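Local coordinates for protein NURA (Sulfolobus solfataricus, PDB 2YGK) that processes DNA ends as a manganese-dependent nuclease, probably acting with the HerA helicase to stimulate resection of the 5' strand at double-strand breaks, at residues Ile57-Ser61 / Met112-Glu116; Gly75-Val79 / Lys304-Val309; Thr88-Asp92 / Ser118-Asp123. All coordinates share one frame; numbering follows the deposited sequence.

Contact 1 of 3, residues Ile57-Ser61 / Met112-Glu116; sequences IDGGS and MEALE. With MN (manganese (II) ion), chain C.
M112 and E116 reach the glycine-rich strand 57-61 through different torsions. In M112, a selenomethionine, CG stands anti to the backbone N (chi1 179°) and the chain stays extended at chi2 (-161°), which carries the selenium to the strand; a bend at chi3 then turns only the terminal CE. In E116, CG leaves anti to the carbonyl carbon and the rest of the chain is extended, carrying the carboxylate up to the backbone. The selenium of M112 sits 3.4 Å from G60 N and 3.7 Å from S61 CB, an apolar and pliable group suited to packing over bare main chain. G59, having no side chain, admits E116 closely: E116 OE2 lies 3.4 Å from G59 CA. The other oxygen, E116 OE1, is paired with K139 in a salt bridge and stays 4.0 Å from D58 OD1, their carboxylate planes 58° apart. K139 and the manganese would both be expected to offset the negative charge of these neighbouring acids. D58 OD1 lies 2.4 Å from the ion, and D133 also binds that metal. At the other end, branched I57 sets CG2 3.6 Å from E116 CB. Strand 54-65 lies between strands 129-133 and 70-82 in the sheet; helix 104-123 runs nearly antiparallel beneath it, with L115 reaching V74 and A76 of strand 70-82, while A305 and H306 of helix 300-309 touch D58.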
ATOM      1  N   ILE A  57       7.715 -21.740  -6.989  1.00 35.19           N
ATOM      2  CA  ILE A  57       7.030 -21.382  -5.801  1.00 35.33           C
ATOM      3  C   ILE A  57       6.582 -19.954  -5.947  1.00 35.22           C
ATOM      4  O   ILE A  57       7.404 -19.085  -6.305  1.00 34.63           O
ATOM      5  CB  ILE A  57       7.930 -21.479  -4.544  1.00 36.40           C
ATOM      6  CG1 ILE A  57       8.356 -22.946  -4.260  1.00 38.49           C
ATOM      7  CG2 ILE A  57       7.192 -20.928  -3.290  1.00 35.15           C
ATOM      8  CD1 ILE A  57       9.800 -23.249  -4.623  1.00 39.48           C
ATOM      9  N   ASP A  58       5.286 -19.716  -5.661  1.00 35.24           N
ATOM     10  CA  ASP A  58       4.780 -18.373  -5.430  1.00 34.92           C
ATOM     11  C   ASP A  58       3.815 -18.310  -4.269  1.00 34.63           C
ATOM     12  O   ASP A  58       3.329 -19.373  -3.773  1.00 35.90           O
ATOM     13  CB  ASP A  58       4.074 -17.837  -6.678  1.00 35.65           C
ATOM     14  CG  ASP A  58       4.143 -16.317  -6.771  1.00 37.68           C
ATOM     15  OD1 ASP A  58       4.382 -15.640  -5.775  1.00 39.46           O
ATOM     16  OD2 ASP A  58       4.040 -15.783  -7.882  1.00 48.62           O
ATOM     17  N   GLY A  59       3.451 -17.079  -3.889  1.00 32.52           N
ATOM     18  CA  GLY A  59       2.564 -16.881  -2.752  1.00 32.32           C
ATOM     19  C   GLY A  59       1.551 -15.782  -2.925  1.00 31.62           C
ATOM     20  O   GLY A  59       1.712 -14.894  -3.787  1.00 31.30           O
ATOM     21  N   GLY A  60       0.504 -15.855  -2.098  1.00 31.28           N
ATOM     22  CA  GLY A  60      -0.619 -14.921  -2.141  1.00 31.05           C
ATOM     23  C   GLY A  60      -1.037 -14.615  -0.731  1.00 31.44           C
ATOM     24  O   GLY A  60      -0.835 -15.446   0.153  1.00 30.47           O
ATOM     25  N   SER A  61      -1.630 -13.437  -0.530  1.00 32.04           N
ATOM     26  CA  SER A  61      -1.996 -12.977   0.791  1.00 33.96           C
ATOM     27  C   SER A  61      -2.922 -11.775   0.748  1.00 34.93           C
ATOM     28  O   SER A  61      -2.994 -11.093  -0.244  1.00 34.98           O
ATOM     29  CB  SER A  61      -0.759 -12.508   1.560  1.00 33.96           C
ATOM     30  OG  SER A  61      -0.503 -11.159   1.187  1.00 36.62           O
HETATM   31  N   MSE A 112       3.750 -14.585   4.453  1.00 40.77           N
HETATM   32  CA  MSE A 112       3.595 -15.229   3.158  1.00 39.75           C
HETATM   33  C   MSE A 112       4.970 -15.640   2.615  1.00 40.05           C
HETATM   34  O   MSE A 112       5.150 -16.774   2.207  1.00 39.59           O
HETATM   35  CB  MSE A 112       2.845 -14.312   2.198  1.00 38.64           C
HETATM   36  CG  MSE A 112       2.648 -14.870   0.777  1.00 38.87           C
HETATM   37 SE   MSE A 112       2.225 -13.416  -0.505  1.00 39.69          SE
HETATM   38  CE  MSE A 112       3.839 -12.356  -0.107  1.00 35.56           C
ATOM     39  N   GLU A 113       5.943 -14.732   2.646  1.00 41.01           N
ATOM     40  CA  GLU A 113       7.278 -15.026   2.164  1.00 42.52           C
ATOM     41  C   GLU A 113       7.889 -16.242   2.911  1.00 42.46           C
ATOM     42  O   GLU A 113       8.423 -17.158   2.300  1.00 42.28           O
ATOM     43  CB  GLU A 113       8.135 -13.741   2.212  1.00 44.46           C
ATOM     44  CG  GLU A 113       8.007 -12.854   0.847  1.00 51.26           C
ATOM     45  CD  GLU A 113       7.654 -11.318   1.032  1.00 59.65           C
ATOM     46  OE1 GLU A 113       7.821 -10.775   2.159  1.00 65.74           O
ATOM     47  OE2 GLU A 113       7.225 -10.661   0.027  1.00 62.13           O
ATOM     48  N   ALA A 114       7.719 -16.288   4.225  1.00 42.39           N
ATOM     49  CA  ALA A 114       8.080 -17.451   5.017  1.00 42.55           C
ATOM     50  C   ALA A 114       7.586 -18.783   4.437  1.00 41.60           C
ATOM     51  O   ALA A 114       8.356 -19.742   4.381  1.00 44.01           O
ATOM     52  CB  ALA A 114       7.577 -17.282   6.419  1.00 43.23           C
ATOM     53  N   LEU A 115       6.336 -18.857   3.996  1.00 39.46           N
ATOM     54  CA  LEU A 115       5.768 -20.119   3.527  1.00 39.04           C
ATOM     55  C   LEU A 115       6.338 -20.497   2.166  1.00 38.64           C
ATOM     56  O   LEU A 115       6.596 -21.686   1.891  1.00 40.37           O
ATOM     57  CB  LEU A 115       4.246 -20.058   3.442  1.00 38.38           C
ATOM     58  CG  LEU A 115       3.488 -19.910   4.768  1.00 40.36           C
ATOM     59  CD1 LEU A 115       1.987 -19.756   4.478  1.00 41.94           C
ATOM     60  CD2 LEU A 115       3.731 -21.067   5.708  1.00 39.89           C
ATOM     61  N   GLU A 116       6.527 -19.496   1.305  1.00 37.10           N
ATOM     62  CA  GLU A 116       7.191 -19.709   0.029  1.00 35.88           C
ATOM     63  C   GLU A 116       8.552 -20.328   0.283  1.00 36.17           C
ATOM     64  O   GLU A 116       8.838 -21.427  -0.177  1.00 36.02           O
ATOM     65  CB  GLU A 116       7.377 -18.394  -0.738  1.00 34.64           C
ATOM     66  CG  GLU A 116       6.125 -17.862  -1.325  1.00 36.52           C
ATOM     67  CD  GLU A 116       6.236 -16.456  -1.905  1.00 36.86           C
ATOM     68  OE1 GLU A 116       7.039 -16.209  -2.790  1.00 39.41           O
ATOM     69  OE2 GLU A 116       5.470 -15.587  -1.498  1.00 39.92           O
TER
HETATM   70 MN    MN C1336       4.672 -13.293  -5.359  1.00115.93          MN

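Contact 2 of 3, residues Gly75-Val79 / Lys304-Val309; sequences GAESV and KAHMDV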
ATOM      1  N   GLY A  75      -1.075 -17.912   1.641  1.00 38.06           N
ATOM      2  CA  GLY A  75      -0.965 -19.205   1.016  1.00 38.41           C
ATOM      3  C   GLY A  75       0.218 -19.265   0.054  1.00 37.52           C
ATOM      4  O   GLY A  75       0.537 -18.304  -0.624  1.00 36.48           O
ATOM      5  N   ALA A  76       0.871 -20.406  -0.004  1.00 38.04           N
ATOM      6  CA  ALA A  76       1.932 -20.589  -0.961  1.00 38.34           C
ATOM      7  C   ALA A  76       1.777 -21.974  -1.575  1.00 39.25           C
ATOM      8  O   ALA A  76       1.202 -22.884  -0.963  1.00 40.78           O
ATOM      9  CB  ALA A  76       3.310 -20.394  -0.304  1.00 38.15           C
ATOM     10  N   GLU A  77       2.268 -22.107  -2.793  1.00 38.71           N
ATOM     11  CA  GLU A  77       2.207 -23.347  -3.513  1.00 40.30           C
ATOM     12  C   GLU A  77       3.514 -23.618  -4.239  1.00 39.95           C
ATOM     13  O   GLU A  77       4.100 -22.719  -4.813  1.00 38.59           O
ATOM     14  CB  GLU A  77       1.078 -23.245  -4.518  1.00 41.10           C
ATOM     15  CG  GLU A  77       0.844 -24.490  -5.327  1.00 44.77           C
ATOM     16  CD  GLU A  77      -0.402 -24.384  -6.154  1.00 48.89           C
ATOM     17  OE1 GLU A  77      -0.397 -23.831  -7.216  1.00 51.17           O
ATOM     18  OE2 GLU A  77      -1.451 -24.831  -5.771  1.00 52.31           O
ATOM     19  N   SER A  78       3.968 -24.863  -4.192  1.00 41.63           N
ATOM     20  CA  SER A  78       5.034 -25.338  -5.058  1.00 42.10           C
ATOM     21  C   SER A  78       4.385 -26.074  -6.242  1.00 43.17           C
ATOM     22  O   SER A  78       3.335 -26.719  -6.108  1.00 44.29           O
ATOM     23  CB  SER A  78       6.035 -26.256  -4.311  1.00 43.17           C
ATOM     24  OG  SER A  78       5.399 -27.440  -3.849  1.00 44.59           O
ATOM     25  N   VAL A  79       5.030 -25.944  -7.391  1.00 43.29           N
ATOM     26  CA  VAL A  79       4.544 -26.486  -8.641  1.00 44.68           C
ATOM     27  C   VAL A  79       5.728 -27.112  -9.384  1.00 46.12           C
ATOM     28  O   VAL A  79       6.744 -26.438  -9.608  1.00 44.44           O
ATOM     29  CB  VAL A  79       3.920 -25.366  -9.509  1.00 43.13           C
ATOM     30  CG1 VAL A  79       3.792 -25.813 -10.924  1.00 43.97           C
ATOM     31  CG2 VAL A  79       2.580 -24.964  -8.970  1.00 41.98           C
ATOM     32  N   LYS A 304       1.418 -20.483 -12.991  1.00 34.02           N
ATOM     33  CA  LYS A 304       0.430 -21.381 -12.438  1.00 35.62           C
ATOM     34  C   LYS A 304       0.447 -21.257 -10.955  1.00 34.75           C
ATOM     35  O   LYS A 304      -0.597 -21.124 -10.332  1.00 35.74           O
ATOM     36  CB  LYS A 304       0.704 -22.847 -12.807  1.00 36.76           C
ATOM     37  CG  LYS A 304      -0.361 -23.794 -12.249  1.00 39.89           C
ATOM     38  CD  LYS A 304       0.142 -25.263 -12.248  1.00 43.38           C
ATOM     39  CE  LYS A 304      -0.811 -26.205 -11.453  1.00 45.63           C
ATOM     40  NZ  LYS A 304      -2.255 -25.924 -11.587  1.00 44.94           N
ATOM     41  N   ALA A 305       1.633 -21.314 -10.383  1.00 34.31           N
ATOM     42  CA  ALA A 305       1.767 -21.157  -8.946  1.00 34.55           C
ATOM     43  C   ALA A 305       1.074 -19.871  -8.537  1.00 35.25           C
ATOM     44  O   ALA A 305       0.291 -19.844  -7.584  1.00 36.08           O
ATOM     45  CB  ALA A 305       3.213 -21.130  -8.546  1.00 33.14           C
ATOM     46  N   HIS A 306       1.325 -18.813  -9.296  1.00 35.99           N
ATOM     47  CA  HIS A 306       0.821 -17.501  -8.946  1.00 36.96           C
ATOM     48  C   HIS A 306      -0.682 -17.522  -9.065  1.00 39.25           C
ATOM     49  O   HIS A 306      -1.392 -16.987  -8.214  1.00 40.50           O
ATOM     50  CB  HIS A 306       1.426 -16.454  -9.861  1.00 36.72           C
ATOM     51  CG  HIS A 306       0.915 -15.071  -9.638  1.00 40.02           C
ATOM     52  ND1 HIS A 306       1.082 -14.399  -8.447  1.00 47.81           N
ATOM     53  CD2 HIS A 306       0.287 -14.207 -10.456  1.00 46.23           C
ATOM     54  CE1 HIS A 306       0.564 -13.186  -8.535  1.00 46.19           C
ATOM     55  NE2 HIS A 306       0.082 -13.042  -9.750  1.00 47.43           N
HETATM   56  N   MSE A 307      -1.206 -18.145 -10.105  1.00 41.31           N
HETATM   57  CA  MSE A 307      -2.644 -18.054 -10.302  1.00 43.01           C
HETATM   58  C   MSE A 307      -3.392 -18.798  -9.194  1.00 43.89           C
HETATM   59  O   MSE A 307      -4.493 -18.421  -8.775  1.00 44.80           O
HETATM   60  CB  MSE A 307      -3.023 -18.589 -11.666  1.00 44.41           C
HETATM   61  CG  MSE A 307      -2.711 -17.635 -12.787  1.00 45.50           C
HETATM   62 SE   MSE A 307      -2.996 -18.555 -14.487  1.00 53.49          SE
HETATM   63  CE  MSE A 307      -4.951 -18.705 -14.360  1.00 56.09           C
ATOM     64  N   ASP A 308      -2.801 -19.866  -8.708  1.00 43.55           N
ATOM     65  CA  ASP A 308      -3.514 -20.681  -7.746  1.00 44.29           C
ATOM     66  C   ASP A 308      -3.584 -20.031  -6.384  1.00 44.13           C
ATOM     67  O   ASP A 308      -4.584 -20.143  -5.722  1.00 44.26           O
ATOM     68  CB  ASP A 308      -2.844 -22.037  -7.649  1.00 44.26           C
ATOM     69  CG  ASP A 308      -3.081 -22.858  -8.865  1.00 43.35           C
ATOM     70  OD1 ASP A 308      -4.038 -22.536  -9.579  1.00 43.44           O
ATOM     71  OD2 ASP A 308      -2.349 -23.834  -9.100  1.00 41.84           O
ATOM     72  N   VAL A 309      -2.516 -19.352  -5.975  1.00 43.71           N
ATOM     73  CA  VAL A 309      -2.492 -18.781  -4.639  1.00 44.46           C
ATOM     74  C   VAL A 309      -3.216 -17.440  -4.542  1.00 44.83           C
ATOM     75  O   VAL A 309      -3.495 -16.985  -3.443  1.00 43.94           O
ATOM     76  CB  VAL A 309      -1.039 -18.611  -4.099  1.00 43.44           C
ATOM     77  CG1 VAL A 309      -0.446 -19.949  -3.896  1.00 44.83           C
ATOM     78  CG2 VAL A 309      -0.182 -17.748  -5.015  1.00 41.30           C
TER
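E77 and D308 bring their carboxylates together nearly at right angles, the two planes 81° apart. The glutamate is stretched out, with CG anti to the backbone N (chi1 -178°), an extended shape that carries its carboxylate across from strand to helix; the shorter D308 reaches back from its own turn. E77 OE1 and D308 OD2 are only 2.7 Å apart, a separation at which an acid probably holds a proton. K304, one helical turn before D308, places NZ 3.2 Å from D308 OD2 on its syn lone pair, a salt bridge that would partly offset the gathered negative charge. The aliphatic part of the same lysine crosses V79, with K304 CD 3.9 Å from V79 CG1. V79 CG2 faces the small A305, at 3.9 Å from A305 CB, and a residue this small lets the helix come close. V309 directs CG1 at the strand, 3.7 Å from E77 CB, and it also packs on I2 of the second subunit. Beta-branched valines thus fill the ground on either side of the acid pair. A helix packed on a central mixed sheet, running roughly antiparallel to the strand it covers, with A305 and H306 touching the metal ligand D58, is consistent with the RNase H-like fold of this nuclease family.

Contact 3 of 3, residues Thr88-Asp92 / Ser118-Asp123; sequences TLSED and SLALRD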
ATOM      1  N   THR A  88       0.816 -29.389  -9.274  1.00 55.23           N
ATOM      2  CA  THR A  88       1.097 -28.877  -7.917  1.00 53.78           C
ATOM      3  C   THR A  88       1.667 -29.972  -7.033  1.00 54.35           C
ATOM      4  O   THR A  88       1.262 -31.115  -7.124  1.00 55.57           O
ATOM      5  CB  THR A  88      -0.148 -28.329  -7.212  1.00 53.23           C
ATOM      6  OG1 THR A  88      -1.191 -29.279  -7.343  1.00 57.17           O
ATOM      7  CG2 THR A  88      -0.610 -27.053  -7.834  1.00 52.71           C
ATOM      8  N   LEU A  89       2.617 -29.584  -6.194  1.00 53.20           N
ATOM      9  CA  LEU A  89       3.292 -30.487  -5.310  1.00 55.01           C
ATOM     10  C   LEU A  89       2.735 -30.309  -3.927  1.00 55.73           C
ATOM     11  O   LEU A  89       2.086 -31.182  -3.423  1.00 57.38           O
ATOM     12  CB  LEU A  89       4.788 -30.193  -5.308  1.00 54.12           C
ATOM     13  CG  LEU A  89       5.690 -31.002  -6.231  1.00 54.23           C
ATOM     14  CD1 LEU A  89       7.002 -30.275  -6.299  1.00 52.11           C
ATOM     15  CD2 LEU A  89       5.844 -32.434  -5.713  1.00 56.76           C
ATOM     16  N   SER A  90       2.992 -29.152  -3.332  1.00 55.51           N
ATOM     17  CA  SER A  90       2.487 -28.819  -2.008  1.00 56.51           C
ATOM     18  C   SER A  90       1.675 -27.533  -2.045  1.00 56.40           C
ATOM     19  O   SER A  90       1.859 -26.695  -2.928  1.00 55.40           O
ATOM     20  CB  SER A  90       3.651 -28.630  -1.056  1.00 56.04           C
ATOM     21  OG  SER A  90       4.490 -29.761  -1.081  1.00 57.95           O
ATOM     22  N   GLU A  91       0.762 -27.416  -1.089  1.00 58.84           N
ATOM     23  CA  GLU A  91       0.049 -26.179  -0.762  1.00 59.44           C
ATOM     24  C   GLU A  91       0.170 -25.956   0.744  1.00 60.36           C
ATOM     25  O   GLU A  91       0.093 -26.879   1.536  1.00 61.69           O
ATOM     26  CB  GLU A  91      -1.438 -26.268  -1.122  1.00 60.99           C
ATOM     27  CG  GLU A  91      -1.752 -26.528  -2.598  1.00 64.14           C
ATOM     28  CD  GLU A  91      -2.007 -28.003  -2.925  1.00 71.54           C
ATOM     29  OE1 GLU A  91      -1.209 -28.904  -2.524  1.00 75.78           O
ATOM     30  OE2 GLU A  91      -3.025 -28.261  -3.610  1.00 76.70           O
ATOM     31  N   ASP A  92       0.349 -24.713   1.130  1.00 60.36           N
ATOM     32  CA  ASP A  92       0.664 -24.376   2.495  1.00 61.56           C
ATOM     33  C   ASP A  92       0.086 -22.990   2.699  1.00 60.96           C
ATOM     34  O   ASP A  92       0.414 -22.076   1.953  1.00 60.01           O
ATOM     35  CB  ASP A  92       2.177 -24.373   2.672  1.00 61.47           C
ATOM     36  CG  ASP A  92       2.614 -24.572   4.102  1.00 64.96           C
ATOM     37  OD1 ASP A  92       1.852 -24.247   5.048  1.00 70.97           O
ATOM     38  OD2 ASP A  92       3.750 -25.059   4.290  1.00 67.71           O
ATOM     39  N   SER A 118       9.877 -21.654   2.863  1.00 41.03           N
ATOM     40  CA  SER A 118       9.910 -23.003   3.424  1.00 44.12           C
ATOM     41  C   SER A 118       9.460 -24.098   2.437  1.00 44.21           C
ATOM     42  O   SER A 118       9.889 -25.213   2.553  1.00 46.28           O
ATOM     43  CB  SER A 118       9.166 -23.093   4.752  1.00 45.35           C
ATOM     44  OG  SER A 118       7.796 -23.228   4.523  1.00 48.96           O
ATOM     45  N   LEU A 119       8.630 -23.795   1.454  1.00 43.78           N
ATOM     46  CA  LEU A 119       8.298 -24.794   0.428  1.00 44.49           C
ATOM     47  C   LEU A 119       9.476 -24.986  -0.534  1.00 45.21           C
ATOM     48  O   LEU A 119       9.662 -26.060  -1.120  1.00 46.01           O
ATOM     49  CB  LEU A 119       7.037 -24.399  -0.354  1.00 43.16           C
ATOM     50  CG  LEU A 119       5.713 -24.471   0.407  1.00 44.51           C
ATOM     51  CD1 LEU A 119       4.537 -23.960  -0.393  1.00 44.58           C
ATOM     52  CD2 LEU A 119       5.460 -25.894   0.771  1.00 49.27           C
ATOM     53  N   ALA A 120      10.289 -23.962  -0.698  1.00 45.54           N
ATOM     54  CA  ALA A 120      11.496 -24.125  -1.502  1.00 46.66           C
ATOM     55  C   ALA A 120      12.404 -25.176  -0.840  1.00 49.77           C
ATOM     56  O   ALA A 120      13.080 -25.959  -1.522  1.00 51.55           O
ATOM     57  CB  ALA A 120      12.215 -22.789  -1.664  1.00 45.40           C
ATOM     58  N   LEU A 121      12.427 -25.219   0.485  1.00 51.87           N
ATOM     59  CA  LEU A 121      13.198 -26.243   1.166  1.00 54.86           C
ATOM     60  C   LEU A 121      12.464 -27.557   1.135  1.00 57.22           C
ATOM     61  O   LEU A 121      13.081 -28.604   0.969  1.00 60.35           O
ATOM     62  CB  LEU A 121      13.476 -25.874   2.602  1.00 55.57           C
ATOM     63  CG  LEU A 121      14.479 -24.749   2.749  1.00 54.97           C
ATOM     64  CD1 LEU A 121      14.308 -24.150   4.137  1.00 57.69           C
ATOM     65  CD2 LEU A 121      15.929 -25.215   2.533  1.00 54.62           C
ATOM     66  N   ARG A 122      11.156 -27.534   1.293  1.00 57.51           N
ATOM     67  CA  ARG A 122      10.430 -28.776   1.190  1.00 59.95           C
ATOM     68  C   ARG A 122      10.677 -29.466  -0.163  1.00 59.66           C
ATOM     69  O   ARG A 122      11.176 -30.564  -0.195  1.00 61.57           O
ATOM     70  CB  ARG A 122       8.938 -28.578   1.433  1.00 59.91           C
ATOM     71  CG  ARG A 122       8.211 -29.871   1.756  1.00 64.98           C
ATOM     72  CD  ARG A 122       6.790 -29.625   2.226  1.00 70.74           C
ATOM     73  NE  ARG A 122       5.912 -30.714   1.806  1.00 77.95           N
ATOM     74  CZ  ARG A 122       4.581 -30.708   1.886  1.00 82.98           C
ATOM     75  NH1 ARG A 122       3.924 -29.654   2.380  1.00 83.38           N
ATOM     76  NH2 ARG A 122       3.903 -31.770   1.448  1.00 86.05           N
ATOM     77  N   ASP A 123      10.348 -28.823  -1.272  1.00 57.69           N
ATOM     78  CA  ASP A 123      10.238 -29.544  -2.536  1.00 57.69           C
ATOM     79  C   ASP A 123      11.311 -29.179  -3.517  1.00 56.08           C
ATOM     80  O   ASP A 123      11.288 -29.658  -4.642  1.00 55.47           O
ATOM     81  CB  ASP A 123       8.874 -29.289  -3.199  1.00 57.18           C
ATOM     82  CG  ASP A 123       7.690 -29.607  -2.278  1.00 59.39           C
ATOM     83  OD1 ASP A 123       7.646 -30.705  -1.667  1.00 64.94           O
ATOM     84  OD2 ASP A 123       6.788 -28.760  -2.186  1.00 57.42           O
TER
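D123 OD2 is gripped by two serine hydroxyls: S90 OG donates to D123 OD2 across the contact at 2.7 Å, meeting the syn lone pair of the aspartate oxygen, and S78 of the adjoining strand adds a second bond. The other oxygen, D123 OD1, forms a salt bridge with K126, so both ends of this buried carboxylate have partners and its rotation is fixed. S90 points its hydroxyl at the helix with OG anti to the carbonyl carbon (chi1 -54°). The same oxygen lies under the guanidinium of R122, 3.1 Å below the plane and over its centre; no N-H of the arginine is aimed at it, and the arginine therefore meets the electron-rich oxygen with the face of its guanidinium. R122 NE stands 3.9 Å from D123 OD1, a long pair of charges that probably adds to the field around the acid. A small hydroxylated residue suits this spot because it can fit beneath the arginine and still reach the aspartate. Apolar packing flanks the cluster: L119 CD2 rests 3.8 Å from S90 CB, L119 CD1 lies 3.9 Å from D92 CB, and the side chains of L89 and D123 pass each other in opposite directions, L89 CD1 lying 3.8 Å from D123 CB. Strand 85-98 is the outermost strand on this side of the chain's sheet; the C-terminal end of helix 104-123 packs across it and strand 70-82, and helix 171-193 touches A120 and L121.

From the N terminus, strands 54-65, 70-82 and 85-98 follow one another as an antiparallel run and lead into helix 104-123. Contact 1 closes the loop from the first of these strands to that helix, and contact 3 the shorter loop from the last strand to its C-terminal end; these two loops cross. Contact 2 joins the middle strand to helix 300-309, far along the chain: its loop crosses that of contact 1 and encloses the whole of contact 3. The two helices pack on opposite faces of the sheet. Backbone pairing between D58 and E77, and between A76 and D92, ties the three contacts together.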